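Local coordinates for protein RNA-dependent RNA Polymerase (Bombyx mori cytoplasmic polyhedrosis virus, PDB 6TZ0) that catalyses RNA-templated RNA synthesis in transcription and genome replication of a double-stranded RNA virus, making plus strands conservatively and probably also the complementary minus strands, at residues R465-L476 against A488-L499; L1071-I1079 against T1172-I1180. One frame throughout, in Å; residues are numbered along the deposited sequence.

Interaction 1. Residues R465-L476 against A488-L499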
loop_
_atom_site.group_PDB
_atom_site.type_symbol
_atom_site.label_atom_id
_atom_site.label_comp_id
_atom_site.label_asym_id
_atom_site.label_seq_id
_atom_site.Cartn_x
_atom_site.Cartn_y
_atom_site.Cartn_z
ATOM N N ARG A 465 21.776 -4.919 -11.081
ATOM C CA ARG A 465 20.654 -4.043 -10.766
ATOM C C ARG A 465 20.148 -4.250 -9.340
ATOM O O ARG A 465 19.829 -3.281 -8.637
ATOM C CB ARG A 465 19.553 -4.289 -11.794
ATOM C CG ARG A 465 18.283 -3.555 -11.550
ATOM C CD ARG A 465 17.369 -3.623 -12.749
ATOM N NE ARG A 465 16.950 -4.968 -13.130
ATOM C CZ ARG A 465 15.874 -5.587 -12.657
ATOM N NH1 ARG A 465 15.570 -6.800 -13.087
ATOM N NH2 ARG A 465 15.099 -4.994 -11.761
ATOM N N ILE A 466 20.132 -5.500 -8.879
ATOM C CA ILE A 466 19.634 -5.821 -7.544
ATOM C C ILE A 466 20.578 -5.284 -6.472
ATOM O O ILE A 466 20.150 -4.683 -5.474
ATOM C CB ILE A 466 19.451 -7.342 -7.421
ATOM C CG1 ILE A 466 18.560 -7.870 -8.552
ATOM C CG2 ILE A 466 18.896 -7.698 -6.073
ATOM C CD1 ILE A 466 17.173 -7.288 -8.584
ATOM N N PHE A 467 21.883 -5.466 -6.676
ATOM C CA PHE A 467 22.844 -4.968 -5.703
ATOM C C PHE A 467 22.928 -3.453 -5.740
ATOM O O PHE A 467 23.213 -2.828 -4.719
ATOM C CB PHE A 467 24.223 -5.571 -5.948
ATOM C CG PHE A 467 24.225 -7.062 -6.014
ATOM C CD1 PHE A 467 23.843 -7.819 -4.926
ATOM C CD2 PHE A 467 24.684 -7.708 -7.147
ATOM C CE1 PHE A 467 23.860 -9.193 -4.985
ATOM C CE2 PHE A 467 24.710 -9.077 -7.211
ATOM C CZ PHE A 467 24.302 -9.821 -6.129
ATOM N N LYS A 468 22.678 -2.851 -6.902
ATOM C CA LYS A 468 22.571 -1.400 -6.975
ATOM C C LYS A 468 21.371 -0.897 -6.181
ATOM O O LYS A 468 21.438 0.156 -5.538
ATOM C CB LYS A 468 22.476 -0.967 -8.436
ATOM C CG LYS A 468 22.445 0.523 -8.652
ATOM C CD LYS A 468 22.448 0.857 -10.128
ATOM C CE LYS A 468 21.109 0.529 -10.758
ATOM N NZ LYS A 468 21.038 0.976 -12.178
ATOM N N SER A 469 20.269 -1.649 -6.196
ATOM C CA SER A 469 19.104 -1.262 -5.407
ATOM C C SER A 469 19.310 -1.434 -3.914
ATOM O O SER A 469 18.673 -0.721 -3.133
ATOM C CB SER A 469 17.897 -2.082 -5.796
ATOM O OG SER A 469 18.053 -3.430 -5.396
ATOM N N LEU A 470 20.172 -2.360 -3.496
ATOM C CA LEU A 470 20.461 -2.501 -2.066
ATOM C C LEU A 470 21.216 -1.314 -1.466
ATOM O O LEU A 470 21.401 -1.278 -0.246
ATOM C CB LEU A 470 21.265 -3.770 -1.796
ATOM C CG LEU A 470 20.547 -5.105 -1.941
ATOM C CD1 LEU A 470 21.531 -6.233 -1.759
ATOM C CD2 LEU A 470 19.433 -5.193 -0.932
ATOM N N LYS A 471 21.663 -0.362 -2.282
ATOM C CA LYS A 471 22.393 0.807 -1.823
ATOM C C LYS A 471 21.480 1.998 -1.552
ATOM O O LYS A 471 21.854 2.890 -0.787
ATOM C CB LYS A 471 23.429 1.165 -2.886
ATOM C CG LYS A 471 24.531 2.109 -2.490
ATOM C CD LYS A 471 25.366 2.411 -3.719
ATOM C CE LYS A 471 26.105 1.166 -4.185
ATOM N NZ LYS A 471 27.001 1.425 -5.337
ATOM N N ALA A 472 20.295 2.037 -2.160
ATOM C CA ALA A 472 19.309 3.106 -2.139
ATOM C C ALA A 472 18.429 3.023 -0.895
ATOM O O ALA A 472 18.116 1.927 -0.422
ATOM C CB ALA A 472 18.433 3.038 -3.386
ATOM N N PRO A 473 18.007 4.156 -0.340
ATOM C CA PRO A 473 17.165 4.125 0.857
ATOM C C PRO A 473 15.696 3.912 0.522
ATOM O O PRO A 473 15.242 4.139 -0.600
ATOM C CB PRO A 473 17.384 5.510 1.472
ATOM C CG PRO A 473 17.662 6.373 0.308
ATOM C CD PRO A 473 18.430 5.529 -0.669
ATOM N N ILE A 474 14.951 3.481 1.534
ATOM C CA ILE A 474 13.518 3.241 1.418
ATOM C C ILE A 474 12.789 4.492 1.887
ATOM O O ILE A 474 12.982 4.946 3.019
ATOM C CB ILE A 474 13.088 2.007 2.223
ATOM C CG1 ILE A 474 13.738 0.749 1.649
ATOM C CG2 ILE A 474 11.581 1.874 2.225
ATOM C CD1 ILE A 474 13.562 -0.473 2.501
ATOM N N LYS A 475 11.951 5.049 1.019
ATOM C CA LYS A 475 11.333 6.336 1.287
ATOM C C LYS A 475 10.138 6.186 2.221
ATOM O O LYS A 475 9.558 5.111 2.367
ATOM C CB LYS A 475 10.893 6.996 -0.017
ATOM C CG LYS A 475 12.024 7.207 -0.999
ATOM C CD LYS A 475 13.077 8.139 -0.446
ATOM C CE LYS A 475 12.570 9.566 -0.402
ATOM N NZ LYS A 475 13.620 10.509 0.067
ATOM N N LEU A 476 9.776 7.293 2.856
ATOM C CA LEU A 476 8.669 7.350 3.796
ATOM C C LEU A 476 7.682 8.411 3.332
ATOM O O LEU A 476 8.079 9.518 2.959
ATOM C CB LEU A 476 9.182 7.661 5.207
ATOM C CG LEU A 476 8.288 7.529 6.438
ATOM C CD1 LEU A 476 9.147 7.127 7.611
ATOM C CD2 LEU A 476 7.565 8.823 6.772
ATOM N N ALA A 488 2.530 6.269 8.782
ATOM C CA ALA A 488 3.552 6.439 7.752
ATOM C C ALA A 488 3.737 5.166 6.928
ATOM O O ALA A 488 4.086 4.111 7.463
ATOM C CB ALA A 488 4.876 6.831 8.402
ATOM N N ILE A 489 3.525 5.274 5.617
ATOM C CA ILE A 489 3.629 4.144 4.700
ATOM C C ILE A 489 4.912 4.290 3.882
ATOM O O ILE A 489 5.358 5.405 3.594
ATOM C CB ILE A 489 2.363 4.033 3.815
ATOM C CG1 ILE A 489 2.287 2.679 3.122
ATOM C CG2 ILE A 489 2.234 5.156 2.804
ATOM C CD1 ILE A 489 2.080 1.572 4.087
ATOM N N SER A 490 5.538 3.165 3.552
ATOM C CA SER A 490 6.839 3.204 2.902
ATOM C C SER A 490 6.704 3.162 1.388
ATOM O O SER A 490 5.720 2.664 0.840
ATOM C CB SER A 490 7.717 2.041 3.350
ATOM O OG SER A 490 7.221 0.816 2.853
ATOM N N GLY A 491 7.718 3.695 0.719
ATOM C CA GLY A 491 7.793 3.644 -0.723
ATOM C C GLY A 491 9.187 3.259 -1.155
ATOM O O GLY A 491 10.172 3.763 -0.615
ATOM N N LEU A 492 9.287 2.363 -2.124
ATOM C CA LEU A 492 10.566 1.832 -2.557
ATOM C C LEU A 492 10.578 1.679 -4.068
ATOM O O LEU A 492 9.531 1.608 -4.712
ATOM C CB LEU A 492 10.867 0.518 -1.825
ATOM C CG LEU A 492 9.703 -0.453 -1.595
ATOM C CD1 LEU A 492 9.448 -1.370 -2.749
ATOM C CD2 LEU A 492 9.949 -1.257 -0.337
ATOM N N ASP A 493 11.786 1.646 -4.629
ATOM C CA ASP A 493 11.978 1.686 -6.071
ATOM C C ASP A 493 11.568 0.364 -6.712
ATOM O O ASP A 493 11.197 -0.595 -6.034
ATOM C CB ASP A 493 13.424 2.045 -6.400
ATOM C CG ASP A 493 14.429 1.124 -5.733
ATOM O OD1 ASP A 493 14.029 0.288 -4.899
ATOM O OD2 ASP A 493 15.631 1.232 -6.049
ATOM N N ASN A 494 11.657 0.307 -8.046
ATOM C CA ASN A 494 11.167 -0.851 -8.785
ATOM C C ASN A 494 11.957 -2.122 -8.522
ATOM O O ASN A 494 11.422 -3.214 -8.723
ATOM C CB ASN A 494 11.168 -0.595 -10.287
ATOM C CG ASN A 494 10.011 0.236 -10.728
ATOM O OD1 ASN A 494 8.973 0.251 -10.080
ATOM N ND2 ASN A 494 10.128 0.835 -11.895
ATOM N N ASP A 495 13.191 -2.020 -8.055
ATOM C CA ASP A 495 13.986 -3.226 -7.901
ATOM C C ASP A 495 13.844 -3.851 -6.521
ATOM O O ASP A 495 13.805 -5.083 -6.408
ATOM C CB ASP A 495 15.440 -2.907 -8.203
ATOM C CG ASP A 495 15.628 -2.355 -9.589
ATOM O OD1 ASP A 495 14.876 -2.760 -10.499
ATOM O OD2 ASP A 495 16.504 -1.482 -9.761
ATOM N N ARG A 496 13.737 -3.036 -5.467
ATOM C CA ARG A 496 13.280 -3.567 -4.188
ATOM C C ARG A 496 11.846 -4.056 -4.270
ATOM O O ARG A 496 11.475 -4.992 -3.556
ATOM C CB ARG A 496 13.391 -2.521 -3.085
ATOM C CG ARG A 496 14.779 -2.235 -2.603
ATOM C CD ARG A 496 14.681 -1.254 -1.459
ATOM N NE ARG A 496 15.971 -0.824 -0.938
ATOM C CZ ARG A 496 16.615 -1.443 0.042
ATOM N NH1 ARG A 496 16.096 -2.527 0.600
ATOM N NH2 ARG A 496 17.780 -0.976 0.465
ATOM N N LEU A 497 11.030 -3.438 -5.123
ATOM C CA LEU A 497 9.694 -3.963 -5.367
ATOM C C LEU A 497 9.764 -5.268 -6.141
ATOM O O LEU A 497 8.909 -6.142 -5.982
ATOM C CB LEU A 497 8.865 -2.924 -6.118
ATOM C CG LEU A 497 7.368 -3.181 -6.248
ATOM C CD1 LEU A 497 6.726 -3.151 -4.885
ATOM C CD2 LEU A 497 6.714 -2.182 -7.169
ATOM N N PHE A 498 10.788 -5.419 -6.978
ATOM C CA PHE A 498 10.957 -6.632 -7.761
ATOM C C PHE A 498 11.435 -7.792 -6.905
ATOM O O PHE A 498 11.117 -8.946 -7.205
ATOM C CB PHE A 498 11.938 -6.365 -8.899
ATOM C CG PHE A 498 12.134 -7.524 -9.821
ATOM C CD1 PHE A 498 11.186 -7.827 -10.777
ATOM C CD2 PHE A 498 13.272 -8.309 -9.733
ATOM C CE1 PHE A 498 11.363 -8.884 -11.632
ATOM C CE2 PHE A 498 13.452 -9.372 -10.584
ATOM C CZ PHE A 498 12.497 -9.659 -11.534
ATOM N N LEU A 499 12.206 -7.516 -5.851
ATOM C CA LEU A 499 12.656 -8.594 -4.974
ATOM C C LEU A 499 11.509 -9.194 -4.175
ATOM O O LEU A 499 11.537 -10.382 -3.838
ATOM C CB LEU A 499 13.746 -8.104 -4.028
ATOM C CG LEU A 499 15.117 -7.910 -4.652
ATOM C CD1 LEU A 499 16.072 -7.362 -3.612
ATOM C CD2 LEU A 499 15.602 -9.238 -5.198
#

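Interaction 2. Residues L1071-I1079 against T1172-I1180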
loop_
_atom_site.group_PDB
_atom_site.type_symbol
_atom_site.label_atom_id
_atom_site.label_comp_id
_atom_site.label_asym_id
_atom_site.label_seq_id
_atom_site.Cartn_x
_atom_site.Cartn_y
_atom_site.Cartn_z
ATOM N N LEU A 1071 -33.329 -13.520 -13.456
ATOM C CA LEU A 1071 -34.417 -13.967 -14.320
ATOM C C LEU A 1071 -34.194 -13.496 -15.752
ATOM O O LEU A 1071 -34.047 -14.308 -16.673
ATOM C CB LEU A 1071 -35.754 -13.461 -13.764
ATOM C CG LEU A 1071 -37.117 -14.032 -14.192
ATOM C CD1 LEU A 1071 -37.651 -13.478 -15.512
ATOM C CD2 LEU A 1071 -37.053 -15.549 -14.238
ATOM N N LEU A 1072 -34.157 -12.184 -15.955
ATOM C CA LEU A 1072 -33.725 -11.589 -17.210
ATOM C C LEU A 1072 -32.422 -10.854 -16.942
ATOM O O LEU A 1072 -32.393 -9.908 -16.148
ATOM C CB LEU A 1072 -34.777 -10.636 -17.773
ATOM C CG LEU A 1072 -36.094 -11.258 -18.230
ATOM C CD1 LEU A 1072 -37.061 -10.174 -18.657
ATOM C CD2 LEU A 1072 -35.850 -12.243 -19.358
ATOM N N ARG A 1073 -31.346 -11.305 -17.575
ATOM C CA ARG A 1073 -30.031 -10.715 -17.368
ATOM C C ARG A 1073 -29.484 -10.087 -18.636
ATOM O O ARG A 1073 -28.908 -8.997 -18.585
ATOM C CB ARG A 1073 -29.057 -11.777 -16.832
ATOM C CG ARG A 1073 -27.654 -11.268 -16.569
ATOM C CD ARG A 1073 -27.672 -10.194 -15.497
ATOM N NE ARG A 1073 -28.097 -10.711 -14.199
ATOM C CZ ARG A 1073 -28.473 -9.950 -13.177
ATOM N NH1 ARG A 1073 -28.842 -10.505 -12.034
ATOM N NH2 ARG A 1073 -28.487 -8.630 -13.300
ATOM N N LEU A 1074 -29.673 -10.735 -19.782
ATOM C CA LEU A 1074 -29.160 -10.190 -21.031
ATOM C C LEU A 1074 -30.025 -9.029 -21.510
ATOM O O LEU A 1074 -29.511 -7.977 -21.912
ATOM C CB LEU A 1074 -29.087 -11.308 -22.074
ATOM C CG LEU A 1074 -28.257 -11.174 -23.349
ATOM C CD1 LEU A 1074 -27.744 -12.547 -23.735
ATOM C CD2 LEU A 1074 -29.061 -10.597 -24.489
ATOM N N ASP A 1075 -31.347 -9.185 -21.427
ATOM C CA ASP A 1075 -32.256 -8.207 -22.016
ATOM C C ASP A 1075 -32.405 -6.977 -21.123
ATOM O O ASP A 1075 -32.707 -5.880 -21.607
ATOM C CB ASP A 1075 -33.611 -8.866 -22.283
ATOM C CG ASP A 1075 -34.512 -8.021 -23.155
ATOM O OD1 ASP A 1075 -34.237 -7.912 -24.367
ATOM O OD2 ASP A 1075 -35.505 -7.479 -22.637
ATOM N N VAL A 1076 -32.202 -7.139 -19.812
ATOM C CA VAL A 1076 -32.212 -5.986 -18.913
ATOM C C VAL A 1076 -30.937 -5.179 -19.080
ATOM O O VAL A 1076 -30.969 -3.980 -19.387
ATOM C CB VAL A 1076 -32.378 -6.433 -17.450
ATOM C CG1 VAL A 1076 -32.239 -5.239 -16.525
ATOM C CG2 VAL A 1076 -33.702 -7.093 -17.238
ATOM N N ALA A 1077 -29.791 -5.841 -18.902
ATOM C CA ALA A 1077 -28.509 -5.151 -18.882
ATOM C C ALA A 1077 -28.105 -4.681 -20.268
ATOM O O ALA A 1077 -27.212 -3.841 -20.398
ATOM C CB ALA A 1077 -27.433 -6.060 -18.292
ATOM N N SER A 1078 -28.746 -5.207 -21.312
ATOM C CA SER A 1078 -28.510 -4.702 -22.658
ATOM C C SER A 1078 -29.026 -3.280 -22.806
ATOM O O SER A 1078 -28.266 -2.356 -23.108
ATOM C CB SER A 1078 -29.184 -5.610 -23.674
ATOM O OG SER A 1078 -30.592 -5.518 -23.566
ATOM N N ILE A 1079 -30.325 -3.081 -22.580
ATOM C CA ILE A 1079 -30.884 -1.752 -22.755
ATOM C C ILE A 1079 -30.499 -0.842 -21.598
ATOM O O ILE A 1079 -30.590 0.383 -21.722
ATOM C CB ILE A 1079 -32.409 -1.840 -22.974
ATOM C CG1 ILE A 1079 -33.152 -2.414 -21.768
ATOM C CG2 ILE A 1079 -32.723 -2.683 -24.197
ATOM C CD1 ILE A 1079 -33.840 -1.371 -20.924
ATOM N N THR A 1172 -40.271 -7.876 -28.159
ATOM C CA THR A 1172 -39.596 -8.854 -27.314
ATOM C C THR A 1172 -38.835 -8.221 -26.159
ATOM O O THR A 1172 -38.483 -8.926 -25.209
ATOM C CB THR A 1172 -38.643 -9.700 -28.160
ATOM O OG1 THR A 1172 -38.052 -10.719 -27.346
ATOM C CG2 THR A 1172 -37.552 -8.840 -28.771
ATOM N N GLN A 1173 -38.588 -6.916 -26.212
ATOM C CA GLN A 1173 -37.884 -6.195 -25.165
ATOM C C GLN A 1173 -38.788 -5.204 -24.450
ATOM O O GLN A 1173 -38.305 -4.212 -23.902
ATOM C CB GLN A 1173 -36.664 -5.507 -25.767
ATOM C CG GLN A 1173 -37.003 -4.653 -26.960
ATOM C CD GLN A 1173 -35.769 -4.152 -27.662
ATOM O OE1 GLN A 1173 -34.651 -4.376 -27.205
ATOM N NE2 GLN A 1173 -35.962 -3.470 -28.783
ATOM N N CYS A 1174 -40.098 -5.453 -24.455
ATOM C CA CYS A 1174 -41.024 -4.643 -23.679
ATOM C C CYS A 1174 -41.071 -5.064 -22.222
ATOM O O CYS A 1174 -41.271 -4.212 -21.355
ATOM C CB CYS A 1174 -42.431 -4.722 -24.264
ATOM S SG CYS A 1174 -42.653 -3.878 -25.829
ATOM N N ARG A 1175 -40.881 -6.354 -21.942
ATOM C CA ARG A 1175 -41.121 -6.881 -20.601
ATOM C C ARG A 1175 -40.096 -6.359 -19.604
ATOM O O ARG A 1175 -40.462 -5.804 -18.558
ATOM C CB ARG A 1175 -41.120 -8.408 -20.645
ATOM C CG ARG A 1175 -41.490 -9.096 -19.342
ATOM C CD ARG A 1175 -41.610 -10.599 -19.543
ATOM N NE ARG A 1175 -42.035 -11.294 -18.332
ATOM C CZ ARG A 1175 -41.208 -11.833 -17.440
ATOM N NH1 ARG A 1175 -39.899 -11.778 -17.623
ATOM N NH2 ARG A 1175 -41.695 -12.443 -16.370
ATOM N N ALA A 1176 -38.812 -6.478 -19.938
ATOM C CA ALA A 1176 -37.744 -5.968 -19.087
ATOM C C ALA A 1176 -37.756 -4.450 -18.987
ATOM O O ALA A 1176 -37.457 -3.899 -17.923
ATOM C CB ALA A 1176 -36.397 -6.436 -19.625
ATOM N N LEU A 1177 -38.114 -3.792 -20.087
ATOM C CA LEU A 1177 -38.202 -2.338 -20.141
ATOM C C LEU A 1177 -39.277 -1.807 -19.202
ATOM O O LEU A 1177 -39.057 -0.830 -18.495
ATOM C CB LEU A 1177 -38.496 -1.878 -21.567
ATOM C CG LEU A 1177 -38.699 -0.377 -21.762
ATOM C CD1 LEU A 1177 -37.394 0.370 -21.549
ATOM C CD2 LEU A 1177 -39.254 -0.089 -23.144
ATOM N N TYR A 1178 -40.436 -2.459 -19.184
ATOM C CA TYR A 1178 -41.515 -2.045 -18.295
ATOM C C TYR A 1178 -41.213 -2.427 -16.851
ATOM O O TYR A 1178 -41.639 -1.726 -15.924
ATOM C CB TYR A 1178 -42.834 -2.675 -18.737
ATOM C CG TYR A 1178 -43.326 -2.296 -20.118
ATOM C CD1 TYR A 1178 -42.871 -1.156 -20.767
ATOM C CD2 TYR A 1178 -44.221 -3.117 -20.794
ATOM C CE1 TYR A 1178 -43.312 -0.836 -22.034
ATOM C CE2 TYR A 1178 -44.662 -2.806 -22.061
ATOM C CZ TYR A 1178 -44.202 -1.664 -22.675
ATOM O OH TYR A 1178 -44.643 -1.341 -23.933
ATOM N N ASN A 1179 -40.475 -3.525 -16.647
ATOM C CA ASN A 1179 -40.018 -3.876 -15.304
ATOM C C ASN A 1179 -39.063 -2.830 -14.753
ATOM O O ASN A 1179 -39.111 -2.502 -13.564
ATOM C CB ASN A 1179 -39.339 -5.243 -15.312
ATOM C CG ASN A 1179 -40.311 -6.374 -15.499
ATOM O OD1 ASN A 1179 -41.421 -6.340 -14.979
ATOM N ND2 ASN A 1179 -39.889 -7.399 -16.219
ATOM N N ILE A 1180 -38.192 -2.292 -15.607
ATOM C CA ILE A 1180 -37.292 -1.218 -15.196
ATOM C C ILE A 1180 -38.072 0.050 -14.876
ATOM O O ILE A 1180 -37.771 0.742 -13.891
ATOM C CB ILE A 1180 -36.219 -0.996 -16.280
ATOM C CG1 ILE A 1180 -35.204 -2.136 -16.235
ATOM C CG2 ILE A 1180 -35.544 0.355 -16.164
ATOM C CD1 ILE A 1180 -34.229 -2.118 -17.349
#

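Interaction 1. Residues R465-L476 against A488-L499
R465 reaches D495 through a bend late in its chain: CG stands anti to the backbone N (chi1 175°), and a turn at chi3 (61°) brings the guanidinium round to the acid. NH2 of R465 makes a salt bridge with D495 OD1 at 2.6 Å, the oxygen lying in the guanidinium plane but approached from above the carboxylate. NE and NH1 donate to the carbonyls of E459 and Y460, so three bonds fix the rotation of the group. NH1 also sits over one face of the F498 ring, at most a weak cation-pi attraction, and F498 itself stacks on F579. Alongside, S469 CB meets D495 CB at 3.5 Å, and I466 CG2 packs against L499 CD2 at 3.7 Å.

R496 runs extended from CG to NE across I474, whose CG1 lies over one face of the guanidinium. Its NH2 donates to A472 O at 3.1 Å; K334 of the Viral structural protein 4 chain is a second, weak donor to that carbonyl. Further on, K475 and G491 form a hydrogen-bonded antiparallel pair, K475 N to G491 O at 2.7 Å, and L476 CD2 rests on A488 CB. S490 OG hydrogen-bonds to P638 O, outside the hairpin.

The arrangement is a β-hairpin flanked by helix 464-469 and the weakly bonded helix 494-499 in the polymerase domain; its connecting loop carries the UTP-binding R485, consistent with the motif F hairpin of RNA polymerase fingers.

Interaction 2. Residues L1071-I1079 against T1172-I1180
Q1173 and D1075 meet just ahead of helix 1174-1188, where D1075 OD1 lies 3.7 Å from Q1173 CB. The two side chains cross at about a right angle. Beyond CG the glutamine chain is extended, which carries OE1 on to I1079 CG2, while NE2 makes a weak hydrogen bond with N1136.

R1175 comes next, its chain stretched out from CG to NE and crossing both leucines, L1071 and L1072, at about a right angle. NH1 is 3.5 Å from L1071 CD1 and 3.4 Å from L1072 CD1, and both methyls lie at the edge of the guanidinium, near its plane.

At A1176 the CA atoms of the two segments come nearest, 5.5 Å from A1176 CA to V1076 CA. Its methyl is met by three side chains: CG2 of V1076 at 3.7 Å from A1176 CB, CD1 of L1072, and the D1075 carboxylate oxygen OD2.

One residue on, L1177 offers CD1 to CD1 of I1079, the two side chains crossing at about a right angle. I1079 holds CG1 between its backbone N and carbonyl carbon (chi1 63°), and from there CD1 also reaches I1180 CD1 at 3.7 Å. The same I1180 methyl touches V1076 CG1, 3.8 Å away.

With its short helical segments crossing at -65°, this contact rests largely on apolar packing; even the charged D1075 and R1175 meet carbon atoms across it, so shape rather than polar pairing matches the two segments.

Interaction 1 is buried in the central polymerase domain, whereas interaction 2 is only partly buried and belongs to the C-terminal region; their nearest atoms are about 36 Å apart, and they hold no element in common. The first joins neighbours in sequence, two helix-and-strand pairs linked through a hairpin, and combines backbone pairing, a salt bridge and an arginine-to-carbonyl bond with apolar contacts. The second brings together two segments 93 residues apart in the chain, each mostly helix, by side-chain packing alone. Surroundings differ as well: 465-476/488-499 lies near UTP-binding residues and is also touched by Viral structural protein 4, while 1071-1079/1172-1180 sits away from the annotated sites and meets no other protein chain.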